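Local coordinates for TraM protein (Plasmid R64, PDB 3WZ3), which is a plasmid-encoded relative of DotI, here its periplasmic domain, and probably forms part of an inner-membrane complex of a type IVB secretion system, at residues W5-L18 with V87-R99. Residues are numbered along the deposited sequence; the frame is centred on the assembly and turned at random.
Sequences WSQNDAMAFGSQAL and VWFWTFQYPVRMR
A shared first torsion, CG anti to the carbonyl carbon and beside the backbone N (chi1 between -53° and -65°), swings the rings of Trp90, Phe92 and Tyr94 in the same sense; the three alternate along strand 88-99 and so face helix 7-18. The methyl of Ala10 sits over the indole face of Trp90, displaced from the centre of the six-membered ring toward CD2 and CE3, 3.6 Å from CB to that ring's centroid, a CH-pi contact; Trp88 CD1 lies against the opposite face, so the indole is held between a helix residue and a strand neighbour. At its edge, Trp90 CZ2 comes within 3.4 Å of Trp5 O, while the backbone and CB of Gln7 pass close to NE1. Phe92 turns one face to the helix backbone, where Met11 CA stands 3.9 Å from the ring centroid, and Met11 CB is 3.5 Å from Phe92 CE1. With CG anti to the backbone N, the selenomethionine Met11 lays that atom beside Phe92 CE1 and near Tyr94 OH, and its selenium reaches a looser, oblique Met-aromatic position beside Phe92. These rings form part of the packing between the N-terminal helix and the concave side of a four-stranded antiparallel sheet, consistent with the family's place in the NTF2 clan; Phe92 also touches Leu77 of the adjoining strand 67-82. Ser6 and Asp9 close a capping box at the start of the helix, the Asp9 N to Ser6 OG bond measuring 3.1 Å and Ser6 N donating back to Asp9 OD2. One turn further along than Ala10, Gly14 brings bare backbone against the tyrosine hydroxyl, its CA 3.4 Å from Tyr94 OH. That hydroxyl donates to Met11 O at 2.7 Å, arriving in the carbonyl plane on a lone pair, and the same oxygen keeps its helical bond from Ser15 N. Leu18 CD1 settles obliquely against the Tyr94 ring, 3.5 Å from Tyr94 CD1, and extends the apolar contact to Val96.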
# COMPACT_ATOMS: atom_id res chain seq x y z
N TRP A 5 -11.22 -2.76 -16.21
CA TRP A 5 -11.03 -1.64 -15.27
C TRP A 5 -12.34 -1.23 -14.60
O TRP A 5 -12.72 -0.05 -14.58
CB TRP A 5 -10.36 -0.46 -15.97
CG TRP A 5 -8.97 -0.81 -16.35
CD1 TRP A 5 -7.91 -0.97 -15.50
CD2 TRP A 5 -8.48 -1.12 -17.66
NE1 TRP A 5 -6.79 -1.34 -16.21
CE2 TRP A 5 -7.11 -1.43 -17.54
CE3 TRP A 5 -9.06 -1.14 -18.93
CZ2 TRP A 5 -6.32 -1.76 -18.62
CZ3 TRP A 5 -8.27 -1.47 -20.02
CH2 TRP A 5 -6.91 -1.78 -19.86
N SER A 6 -13.03 -2.21 -14.04
CA SER A 6 -14.20 -1.92 -13.23
C SER A 6 -13.75 -1.46 -11.86
O SER A 6 -12.57 -1.62 -11.49
CB SER A 6 -15.04 -3.18 -13.09
OG SER A 6 -14.43 -4.10 -12.20
N GLN A 7 -14.67 -0.91 -11.07
CA GLN A 7 -14.27 -0.53 -9.73
C GLN A 7 -13.86 -1.73 -8.91
O GLN A 7 -12.99 -1.62 -8.05
CB GLN A 7 -15.33 0.32 -9.01
CG GLN A 7 -16.58 -0.41 -8.64
CD GLN A 7 -17.49 0.48 -7.83
OE1 GLN A 7 -18.28 1.24 -8.37
NE2 GLN A 7 -17.35 0.40 -6.51
N ASN A 8 -14.46 -2.88 -9.16
CA ASN A 8 -14.00 -4.08 -8.48
C ASN A 8 -12.57 -4.49 -8.84
O ASN A 8 -11.81 -4.93 -7.98
CB ASN A 8 -14.97 -5.25 -8.65
CG ASN A 8 -15.81 -5.48 -7.41
OD1 ASN A 8 -15.81 -6.57 -6.84
ND2 ASN A 8 -16.49 -4.42 -6.95
N ASP A 9 -12.20 -4.34 -10.11
CA ASP A 9 -10.83 -4.57 -10.52
C ASP A 9 -9.87 -3.62 -9.79
O ASP A 9 -8.79 -4.03 -9.33
CB ASP A 9 -10.70 -4.36 -12.03
CG ASP A 9 -11.48 -5.41 -12.83
OD1 ASP A 9 -11.47 -6.60 -12.44
OD2 ASP A 9 -12.10 -5.04 -13.86
N ALA A 10 -10.26 -2.36 -9.70
CA ALA A 10 -9.42 -1.38 -9.01
C ALA A 10 -9.34 -1.69 -7.52
O ALA A 10 -8.26 -1.59 -6.91
CB ALA A 10 -9.88 0.05 -9.29
N MSE A 11 -10.45 -2.08 -6.91
CA MSE A 11 -10.39 -2.40 -5.48
C MSE A 11 -9.42 -3.55 -5.19
O MSE A 11 -8.67 -3.50 -4.21
CB MSE A 11 -11.77 -2.73 -4.92
CG MSE A 11 -11.76 -2.63 -3.41
SE MSE A 11 -13.53 -2.78 -2.65
CE MSE A 11 -13.86 -4.62 -3.12
N ALA A 12 -9.47 -4.58 -6.03
CA ALA A 12 -8.56 -5.72 -5.90
C ALA A 12 -7.09 -5.29 -6.10
O ALA A 12 -6.21 -5.75 -5.37
CB ALA A 12 -8.93 -6.80 -6.90
N PHE A 13 -6.82 -4.41 -7.05
CA PHE A 13 -5.46 -3.90 -7.27
C PHE A 13 -4.95 -3.24 -5.99
O PHE A 13 -3.83 -3.47 -5.57
CB PHE A 13 -5.50 -2.89 -8.43
CG PHE A 13 -4.17 -2.30 -8.79
CD1 PHE A 13 -3.37 -2.92 -9.74
CD2 PHE A 13 -3.74 -1.11 -8.23
CE1 PHE A 13 -2.16 -2.37 -10.10
CE2 PHE A 13 -2.51 -0.56 -8.59
CZ PHE A 13 -1.72 -1.20 -9.53
N GLY A 14 -5.79 -2.43 -5.34
CA GLY A 14 -5.37 -1.77 -4.12
C GLY A 14 -5.15 -2.71 -2.96
O GLY A 14 -4.18 -2.55 -2.21
N SER A 15 -6.02 -3.69 -2.79
CA SER A 15 -5.84 -4.61 -1.66
C SER A 15 -4.61 -5.48 -1.87
O SER A 15 -3.89 -5.78 -0.91
CB SER A 15 -7.09 -5.44 -1.38
OG SER A 15 -7.47 -6.18 -2.51
N GLN A 16 -4.35 -5.87 -3.12
CA GLN A 16 -3.14 -6.64 -3.44
C GLN A 16 -1.89 -5.81 -3.14
O GLN A 16 -0.92 -6.32 -2.56
CB GLN A 16 -3.18 -7.09 -4.90
CG GLN A 16 -4.32 -8.07 -5.18
CD GLN A 16 -4.71 -8.18 -6.66
OE1 GLN A 16 -4.06 -7.61 -7.53
NE2 GLN A 16 -5.79 -8.91 -6.93
N ALA A 17 -1.90 -4.54 -3.51
CA ALA A 17 -0.78 -3.65 -3.21
C ALA A 17 -0.54 -3.53 -1.72
O ALA A 17 0.60 -3.58 -1.28
CB ALA A 17 -1.00 -2.27 -3.83
N LEU A 18 -1.60 -3.35 -0.94
CA LEU A 18 -1.43 -3.24 0.51
C LEU A 18 -0.86 -4.52 1.11
O LEU A 18 -0.01 -4.47 2.00
CB LEU A 18 -2.77 -2.91 1.19
CG LEU A 18 -3.17 -1.46 0.98
CD1 LEU A 18 -4.64 -1.23 1.35
CD2 LEU A 18 -2.31 -0.56 1.84
N VAL A 87 -8.36 11.51 -17.00
CA VAL A 87 -7.85 10.26 -16.43
C VAL A 87 -8.77 9.81 -15.30
O VAL A 87 -9.00 10.56 -14.33
CB VAL A 87 -6.43 10.41 -15.88
CG1 VAL A 87 -5.98 9.11 -15.18
CG2 VAL A 87 -5.46 10.78 -17.00
N TRP A 88 -9.31 8.60 -15.43
CA TRP A 88 -10.24 8.07 -14.43
C TRP A 88 -9.47 7.67 -13.18
O TRP A 88 -8.35 7.18 -13.27
CB TRP A 88 -11.04 6.87 -14.96
CG TRP A 88 -12.29 6.66 -14.17
CD1 TRP A 88 -12.51 5.73 -13.20
CD2 TRP A 88 -13.48 7.44 -14.27
NE1 TRP A 88 -13.79 5.87 -12.70
CE2 TRP A 88 -14.40 6.92 -13.33
CE3 TRP A 88 -13.87 8.52 -15.07
CZ2 TRP A 88 -15.68 7.46 -13.16
CZ3 TRP A 88 -15.13 9.06 -14.88
CH2 TRP A 88 -16.02 8.53 -13.95
N PHE A 89 -10.07 7.90 -12.03
CA PHE A 89 -9.49 7.49 -10.75
C PHE A 89 -10.58 6.95 -9.83
O PHE A 89 -11.78 7.23 -10.01
CB PHE A 89 -8.78 8.66 -10.05
CG PHE A 89 -9.73 9.67 -9.46
CD1 PHE A 89 -10.21 9.51 -8.17
CD2 PHE A 89 -10.17 10.76 -10.22
CE1 PHE A 89 -11.12 10.43 -7.63
CE2 PHE A 89 -11.06 11.69 -9.68
CZ PHE A 89 -11.54 11.52 -8.39
N TRP A 90 -10.14 6.17 -8.85
CA TRP A 90 -10.99 5.65 -7.80
C TRP A 90 -10.27 5.89 -6.47
O TRP A 90 -9.05 5.69 -6.38
CB TRP A 90 -11.19 4.14 -7.90
CG TRP A 90 -11.68 3.59 -9.19
CD1 TRP A 90 -12.98 3.22 -9.49
CD2 TRP A 90 -10.90 3.23 -10.34
NE1 TRP A 90 -13.03 2.68 -10.76
CE2 TRP A 90 -11.77 2.68 -11.30
CE3 TRP A 90 -9.54 3.33 -10.66
CZ2 TRP A 90 -11.33 2.22 -12.53
CZ3 TRP A 90 -9.11 2.88 -11.90
CH2 TRP A 90 -10.01 2.33 -12.81
N THR A 91 -11.01 6.31 -5.45
CA THR A 91 -10.46 6.42 -4.10
C THR A 91 -11.13 5.40 -3.19
O THR A 91 -12.36 5.38 -3.07
CB THR A 91 -10.68 7.84 -3.55
OG1 THR A 91 -9.99 8.79 -4.37
CG2 THR A 91 -10.19 7.95 -2.09
N PHE A 92 -10.32 4.56 -2.55
CA PHE A 92 -10.78 3.50 -1.67
C PHE A 92 -10.24 3.70 -0.27
O PHE A 92 -9.19 4.30 -0.08
CB PHE A 92 -10.28 2.12 -2.15
CG PHE A 92 -10.83 1.68 -3.48
CD1 PHE A 92 -12.08 1.09 -3.58
CD2 PHE A 92 -10.09 1.87 -4.63
CE1 PHE A 92 -12.57 0.69 -4.83
CE2 PHE A 92 -10.58 1.48 -5.86
CZ PHE A 92 -11.82 0.89 -5.95
N GLN A 93 -10.92 3.13 0.71
CA GLN A 93 -10.37 3.02 2.06
C GLN A 93 -10.42 1.57 2.51
O GLN A 93 -11.41 0.88 2.27
CB GLN A 93 -11.11 3.93 3.04
CG GLN A 93 -10.68 5.41 2.93
CD GLN A 93 -11.40 6.30 3.89
OE1 GLN A 93 -12.24 5.84 4.66
NE2 GLN A 93 -11.13 7.60 3.83
N TYR A 94 -9.34 1.11 3.15
CA TYR A 94 -9.24 -0.26 3.64
C TYR A 94 -8.74 -0.27 5.07
O TYR A 94 -7.75 0.38 5.37
CB TYR A 94 -8.20 -1.05 2.83
CG TYR A 94 -8.33 -1.07 1.33
CD1 TYR A 94 -7.84 -0.02 0.58
CD2 TYR A 94 -8.85 -2.19 0.66
CE1 TYR A 94 -7.90 -0.04 -0.81
CE2 TYR A 94 -8.89 -2.22 -0.73
CZ TYR A 94 -8.43 -1.15 -1.44
OH TYR A 94 -8.47 -1.16 -2.82
N PRO A 95 -9.36 -1.07 5.95
CA PRO A 95 -8.74 -1.33 7.26
C PRO A 95 -7.45 -2.14 7.06
O PRO A 95 -7.45 -3.04 6.22
CB PRO A 95 -9.79 -2.19 7.99
CG PRO A 95 -11.01 -2.21 7.12
CD PRO A 95 -10.59 -1.84 5.74
N VAL A 96 -6.40 -1.80 7.81
CA VAL A 96 -5.17 -2.58 7.78
C VAL A 96 -4.68 -2.73 9.22
O VAL A 96 -4.58 -1.75 9.95
CB VAL A 96 -4.08 -1.87 6.96
CG1 VAL A 96 -2.78 -2.67 7.01
CG2 VAL A 96 -4.56 -1.66 5.54
N ARG A 97 -4.40 -3.96 9.63
CA ARG A 97 -3.75 -4.17 10.91
C ARG A 97 -2.37 -4.75 10.62
O ARG A 97 -2.23 -5.59 9.75
CB ARG A 97 -4.58 -5.09 11.82
CG ARG A 97 -4.93 -6.43 11.24
CD ARG A 97 -5.93 -7.16 12.16
NE ARG A 97 -6.32 -8.47 11.64
CZ ARG A 97 -5.64 -9.60 11.84
NH1 ARG A 97 -4.53 -9.58 12.56
NH2 ARG A 97 -6.07 -10.74 11.33
N MSE A 98 -1.37 -4.26 11.33
CA MSE A 98 -0.01 -4.74 11.09
C MSE A 98 0.78 -4.90 12.37
O MSE A 98 0.47 -4.29 13.39
CB MSE A 98 0.73 -3.83 10.09
CG MSE A 98 1.05 -2.45 10.61
SE MSE A 98 1.95 -1.31 9.26
CE MSE A 98 0.43 -0.99 8.10
N ARG A 99 1.81 -5.74 12.31
CA ARG A 99 2.55 -6.06 13.52
C ARG A 99 3.99 -6.42 13.19
O ARG A 99 4.23 -7.19 12.27
CB ARG A 99 1.89 -7.22 14.26
CG ARG A 99 2.47 -7.43 15.65
CD ARG A 99 1.76 -8.54 16.38
NE ARG A 99 2.03 -8.45 17.82
CZ ARG A 99 1.36 -9.12 18.75
NH1 ARG A 99 0.37 -9.93 18.40
NH2 ARG A 99 1.68 -8.96 20.02